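Side-chain contacts in titin (Homo sapiens, PDB 5JDD), which serves as a structural protein of muscle, probably a giant elastic sarcomeric filament, seen here as three I-band immunoglobulin domains in tandem: residues Ser133-Ile138 with Thr154-Glu159; Lys185-Glu190 with Ile195-Thr200. All coordinates share one frame; numbering follows the deposited sequence.

Contact 1. Residues Ser133-Ile138 with Thr154-Glu159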
loop_
_atom_site.group_PDB
_atom_site.type_symbol
_atom_site.label_atom_id
_atom_site.label_comp_id
_atom_site.label_asym_id
_atom_site.label_seq_id
_atom_site.Cartn_x
_atom_site.Cartn_y
_atom_site.Cartn_z
ATOM N N SER A 133 1.885 -1.036 -11.776
ATOM C CA SER A 133 2.557 -0.595 -12.994
ATOM C C SER A 133 3.961 -0.160 -12.608
ATOM O O SER A 133 4.392 -0.376 -11.475
ATOM C CB SER A 133 1.814 0.563 -13.659
ATOM O OG SER A 133 1.804 1.719 -12.833
ATOM N N GLU A 134 4.683 0.445 -13.540
ATOM C CA GLU A 134 5.998 0.968 -13.192
ATOM C C GLU A 134 5.845 2.181 -12.279
ATOM O O GLU A 134 6.736 2.493 -11.491
ATOM C CB GLU A 134 6.807 1.312 -14.443
ATOM C CG GLU A 134 7.186 0.104 -15.291
ATOM C CD GLU A 134 8.368 -0.681 -14.738
ATOM O OE1 GLU A 134 9.001 -1.417 -15.522
ATOM O OE2 GLU A 134 8.663 -0.574 -13.528
ATOM N N LYS A 135 4.694 2.842 -12.383
ATOM C CA LYS A 135 4.345 3.979 -11.540
ATOM C C LYS A 135 3.976 3.557 -10.110
ATOM O O LYS A 135 4.403 4.185 -9.134
ATOM C CB LYS A 135 3.157 4.706 -12.165
ATOM C CG LYS A 135 2.625 5.874 -11.368
ATOM C CD LYS A 135 3.546 7.071 -11.489
ATOM C CE LYS A 135 2.885 8.324 -10.944
ATOM N NZ LYS A 135 3.870 9.434 -10.843
ATOM N N PHE A 136 3.185 2.499 -10.000
ATOM C CA PHE A 136 2.699 2.019 -8.708
ATOM C C PHE A 136 3.252 0.640 -8.399
ATOM O O PHE A 136 2.945 -0.325 -9.096
ATOM C CB PHE A 136 1.172 1.942 -8.700
ATOM C CG PHE A 136 0.491 3.268 -8.838
ATOM C CD1 PHE A 136 0.507 4.181 -7.791
ATOM C CD2 PHE A 136 -0.200 3.590 -9.998
ATOM C CE1 PHE A 136 -0.134 5.401 -7.909
ATOM C CE2 PHE A 136 -0.841 4.808 -10.123
ATOM C CZ PHE A 136 -0.807 5.715 -9.077
ATOM N N LYS A 137 4.067 0.547 -7.353
ATOM C CA LYS A 137 4.586 -0.735 -6.890
ATOM C C LYS A 137 3.749 -1.160 -5.688
ATOM O O LYS A 137 3.629 -0.425 -4.712
ATOM C CB LYS A 137 6.064 -0.604 -6.512
ATOM C CG LYS A 137 6.671 -1.832 -5.854
ATOM C CD LYS A 137 7.015 -2.915 -6.854
ATOM C CE LYS A 137 7.869 -3.989 -6.191
ATOM N NZ LYS A 137 8.980 -3.375 -5.405
ATOM N N ILE A 138 3.141 -2.334 -5.781
ATOM C CA ILE A 138 2.289 -2.848 -4.725
ATOM C C ILE A 138 2.971 -4.060 -4.100
ATOM O O ILE A 138 3.308 -5.025 -4.791
ATOM C CB ILE A 138 0.889 -3.187 -5.286
ATOM C CG1 ILE A 138 0.178 -1.887 -5.679
ATOM C CG2 ILE A 138 0.045 -3.933 -4.254
ATOM C CD1 ILE A 138 -1.133 -2.084 -6.434
ATOM N N THR A 154 2.303 16.557 -9.364
ATOM C CA THR A 154 1.108 17.174 -8.785
ATOM C C THR A 154 -0.113 16.267 -8.856
ATOM O O THR A 154 -0.898 16.183 -7.909
ATOM C CB THR A 154 0.768 18.509 -9.493
ATOM O OG1 THR A 154 1.799 19.459 -9.227
ATOM C CG2 THR A 154 -0.550 19.067 -8.991
ATOM N N GLU A 155 -0.257 15.569 -9.976
ATOM C CA GLU A 155 -1.398 14.696 -10.204
ATOM C C GLU A 155 -1.492 13.554 -9.202
ATOM O O GLU A 155 -2.557 12.969 -9.042
ATOM C CB GLU A 155 -1.342 14.117 -11.620
ATOM C CG GLU A 155 -1.604 15.114 -12.749
ATOM C CD GLU A 155 -0.379 15.921 -13.152
ATOM O OE1 GLU A 155 0.730 15.680 -12.620
ATOM O OE2 GLU A 155 -0.524 16.807 -14.019
ATOM N N ASP A 156 -0.385 13.223 -8.546
ATOM C CA ASP A 156 -0.394 12.124 -7.579
ATOM C C ASP A 156 -0.910 12.552 -6.211
ATOM O O ASP A 156 -1.197 11.710 -5.365
ATOM C CB ASP A 156 1.004 11.503 -7.438
ATOM C CG ASP A 156 1.516 10.909 -8.734
ATOM O OD1 ASP A 156 0.734 10.224 -9.436
ATOM O OD2 ASP A 156 2.699 11.137 -9.070
ATOM N N SER A 157 -1.021 13.855 -5.978
ATOM C CA SER A 157 -1.599 14.334 -4.724
ATOM C C SER A 157 -3.057 13.885 -4.662
ATOM O O SER A 157 -3.857 14.229 -5.537
ATOM C CB SER A 157 -1.518 15.860 -4.621
ATOM O OG SER A 157 -0.172 16.308 -4.705
ATOM N N ALA A 158 -3.386 13.114 -3.631
ATOM C CA ALA A 158 -4.678 12.449 -3.541
ATOM C C ALA A 158 -4.803 11.746 -2.209
ATOM O O ALA A 158 -3.860 11.721 -1.407
ATOM C CB ALA A 158 -4.816 11.423 -4.667
ATOM N N GLU A 159 -5.975 11.159 -1.985
ATOM C CA GLU A 159 -6.191 10.316 -0.828
ATOM C C GLU A 159 -6.053 8.870 -1.257
ATOM O O GLU A 159 -6.716 8.432 -2.196
ATOM C CB GLU A 159 -7.572 10.541 -0.228
ATOM C CG GLU A 159 -7.839 9.632 0.962
ATOM C CD GLU A 159 -9.096 10.012 1.706
ATOM O OE1 GLU A 159 -10.179 9.987 1.084
ATOM O OE2 GLU A 159 -8.997 10.338 2.909
#
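Lys135 reaches out from the bend before strand 136-141 and ends at Asp156, in the 3-10 turn 154-156 that leads toward strand 158-164. Along that turn, Thr154 O takes the backbone N of Ser157 (3.0 Å), which closes it, and Glu155 O accepts from Lys125 NZ. Asp156 then carries the contact. Lys135 NZ gives a 2.7 Å salt bridge to Asp156 OD2, approaching on the syn side, 19° out of the carboxylate plane, while Lys135 CE lies 3.2 Å from Asp156 OD1. OD2 also accepts from Ser153 N, and NZ also donates to Met150 O, so both ends of the bridge have a second partner. This is the I-set immunoglobulin pattern in which a basic residue just before strand D (136-141) meets the aspartate of the E-F turn; Asp156 O, bonded to Tyr160 OH four residues on, adds a tyrosine corner. Lys135 has CG anti to the backbone N (chi1 177°), with a bend at chi2 before the extended end reaches Asp156, and this lays CG 3.8 Å above the Phe136 ring, near its rim. An ST motif shapes the bend, Phe136 N donating to Ser133 OG (3.2 Å).

Contact 2. Residues Lys185-Glu190 with Ile195-Thr200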
loop_
_atom_site.group_PDB
_atom_site.type_symbol
_atom_site.label_atom_id
_atom_site.label_comp_id
_atom_site.label_asym_id
_atom_site.label_seq_id
_atom_site.Cartn_x
_atom_site.Cartn_y
_atom_site.Cartn_z
ATOM N N LYS A 185 23.115 32.053 -13.653
ATOM C CA LYS A 185 23.564 33.358 -14.117
ATOM C C LYS A 185 24.232 33.228 -15.474
ATOM O O LYS A 185 24.796 32.171 -15.805
ATOM C CB LYS A 185 24.532 33.995 -13.118
ATOM C CG LYS A 185 25.779 33.180 -12.844
ATOM C CD LYS A 185 26.657 33.882 -11.808
ATOM C CE LYS A 185 27.900 33.071 -11.479
ATOM N NZ LYS A 185 28.924 33.938 -10.824
ATOM N N ASP A 186 24.166 34.302 -16.253
ATOM C CA ASP A 186 24.843 34.341 -17.541
ATOM C C ASP A 186 26.326 34.089 -17.342
ATOM O O ASP A 186 26.903 34.436 -16.295
ATOM C CB ASP A 186 24.702 35.712 -18.193
ATOM C CG ASP A 186 23.334 35.971 -18.763
ATOM O OD1 ASP A 186 22.485 35.057 -18.816
ATOM O OD2 ASP A 186 23.112 37.125 -19.180
ATOM N N ILE A 187 26.941 33.486 -18.355
ATOM C CA ILE A 187 28.380 33.301 -18.371
ATOM C C ILE A 187 28.948 33.999 -19.587
ATOM O O ILE A 187 28.486 33.801 -20.713
ATOM C CB ILE A 187 28.767 31.810 -18.377
ATOM C CG1 ILE A 187 28.325 31.165 -17.055
ATOM C CG2 ILE A 187 30.262 31.643 -18.564
ATOM C CD1 ILE A 187 28.516 29.643 -16.993
ATOM N N ASN A 188 29.950 34.831 -19.345
ATOM C CA ASN A 188 30.632 35.531 -20.412
ATOM C C ASN A 188 32.032 34.964 -20.507
ATOM O O ASN A 188 32.874 35.202 -19.633
ATOM C CB ASN A 188 30.631 37.031 -20.119
ATOM C CG ASN A 188 29.244 37.635 -20.252
ATOM O OD1 ASN A 188 28.875 38.116 -21.325
ATOM N ND2 ASN A 188 28.455 37.579 -19.176
ATOM N N ALA A 189 32.263 34.175 -21.557
ATOM C CA ALA A 189 33.496 33.405 -21.688
ATOM C C ALA A 189 34.246 33.748 -22.956
ATOM O O ALA A 189 33.720 34.436 -23.836
ATOM C CB ALA A 189 33.182 31.915 -21.671
ATOM N N GLU A 190 35.482 33.265 -23.044
ATOM C CA GLU A 190 36.262 33.349 -24.274
ATOM C C GLU A 190 36.413 31.971 -24.885
ATOM O O GLU A 190 36.366 30.963 -24.177
ATOM C CB GLU A 190 37.634 33.947 -23.997
ATOM C CG GLU A 190 37.573 35.416 -23.634
ATOM C CD GLU A 190 38.908 35.945 -23.157
ATOM O OE1 GLU A 190 39.397 36.932 -23.739
ATOM O OE2 GLU A 190 39.468 35.369 -22.199
ATOM N N ILE A 195 33.640 26.258 -18.812
ATOM C CA ILE A 195 32.646 27.026 -18.055
ATOM C C ILE A 195 31.787 26.104 -17.214
ATOM O O ILE A 195 31.663 24.915 -17.524
ATOM C CB ILE A 195 31.746 27.889 -18.987
ATOM C CG1 ILE A 195 30.889 27.025 -19.921
ATOM C CG2 ILE A 195 32.614 28.822 -19.817
ATOM C CD1 ILE A 195 29.466 26.669 -19.385
ATOM N N THR A 196 31.183 26.651 -16.163
ATOM C CA THR A 196 30.282 25.867 -15.326
ATOM C C THR A 196 29.038 26.658 -14.940
ATOM O O THR A 196 29.131 27.652 -14.207
ATOM C CB THR A 196 30.987 25.390 -14.036
ATOM O OG1 THR A 196 32.184 24.676 -14.370
ATOM C CG2 THR A 196 30.057 24.481 -13.235
ATOM N N PHE A 197 27.878 26.223 -15.425
ATOM C CA PHE A 197 26.605 26.749 -14.941
ATOM C C PHE A 197 26.254 26.019 -13.652
ATOM O O PHE A 197 26.530 24.826 -13.536
ATOM C CB PHE A 197 25.487 26.483 -15.952
ATOM C CG PHE A 197 25.475 27.421 -17.135
ATOM C CD1 PHE A 197 25.031 28.729 -16.992
ATOM C CD2 PHE A 197 25.873 26.982 -18.392
ATOM C CE1 PHE A 197 25.005 29.593 -18.076
ATOM C CE2 PHE A 197 25.850 27.838 -19.483
ATOM C CZ PHE A 197 25.408 29.142 -19.326
ATOM N N GLU A 198 25.654 26.718 -12.693
ATOM C CA GLU A 198 25.255 26.109 -11.416
ATOM C C GLU A 198 23.893 26.616 -10.951
ATOM O O GLU A 198 23.600 27.808 -11.062
ATOM C CB GLU A 198 26.280 26.425 -10.323
ATOM C CG GLU A 198 27.705 26.006 -10.622
ATOM C CD GLU A 198 28.662 26.370 -9.502
ATOM O OE1 GLU A 198 28.785 25.577 -8.545
ATOM O OE2 GLU A 198 29.287 27.451 -9.579
ATOM N N VAL A 199 23.072 25.695 -10.447
ATOM C CA VAL A 199 21.818 26.054 -9.790
ATOM C C VAL A 199 21.759 25.363 -8.453
ATOM O O VAL A 199 22.365 24.313 -8.258
ATOM C CB VAL A 199 20.562 25.588 -10.552
ATOM C CG1 VAL A 199 20.324 26.427 -11.758
ATOM C CG2 VAL A 199 20.671 24.118 -10.927
ATOM N N THR A 200 21.046 25.967 -7.514
ATOM C CA THR A 200 20.801 25.311 -6.238
ATOM C C THR A 200 19.302 25.161 -6.079
ATOM O O THR A 200 18.545 26.077 -6.424
ATOM C CB THR A 200 21.402 26.093 -5.060
ATOM O OG1 THR A 200 22.803 26.290 -5.300
ATOM C CG2 THR A 200 21.220 25.318 -3.760
HETATM O O HOH W 1 25.141 29.719 -13.167
#
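Ile187 sets its CD1 methyl over the face of the Phe197 ring, 3.6 Å from the centroid and 11° off the normal, a CH-pi contact centred on the face. With CG1 beside the backbone N (chi1 -65°) and the chain extended, Ile187 CD1 also lies 3.5 Å from Thr196 O. The other branch of Ile187 turns to the neighbouring isoleucine, CG2 to Ile195 CG2 at 3.9 Å. Ile195 CG2 also meets Ala189 CB at 3.7 Å, so one branch serves two partners. Lys185 O comes to the Phe197 ring from the edge, near its plane, 3.4 Å from CE1. No direct hydrogen bond joins the two segments; instead a water accepts from both Lys185 N and Glu198 N, at 3.1 Å each. Leu260 packs against both Ile187 and Phe197, and Tyr247 meets the Phe197 ring. Strands 187-190 and 195-200 run nearly antiparallel (170°), yet 8.6 Å separates their axes, too far for backbone pairing: 187-190 pairs with 254-263 and 195-201 with 231-236. They are strands A' and B, facing each other across the two sheets of an I-set immunoglobulin sandwich.

Overall arrangement
Contacts 1 and 2 lie in successive immunoglobulin domains, the second and third of the tandem, and follow one another along the chain without touching: their centres are about 37 Å apart and their nearest atoms about 18 Å. The centre of contact 1 sits about 11 Å from the centre of the chain and that of contact 2 about 44 Å from it, toward the C-terminal end. Both span the two sheets of their sandwich, one by a salt bridge from the bend before strand 136-141 to the 3-10 turn 154-156, the other by apolar packing. Thr154, two residues before Asp156, touches Lys253 of the next domain, just ahead of strand 254-263, the partner of strand 187-190.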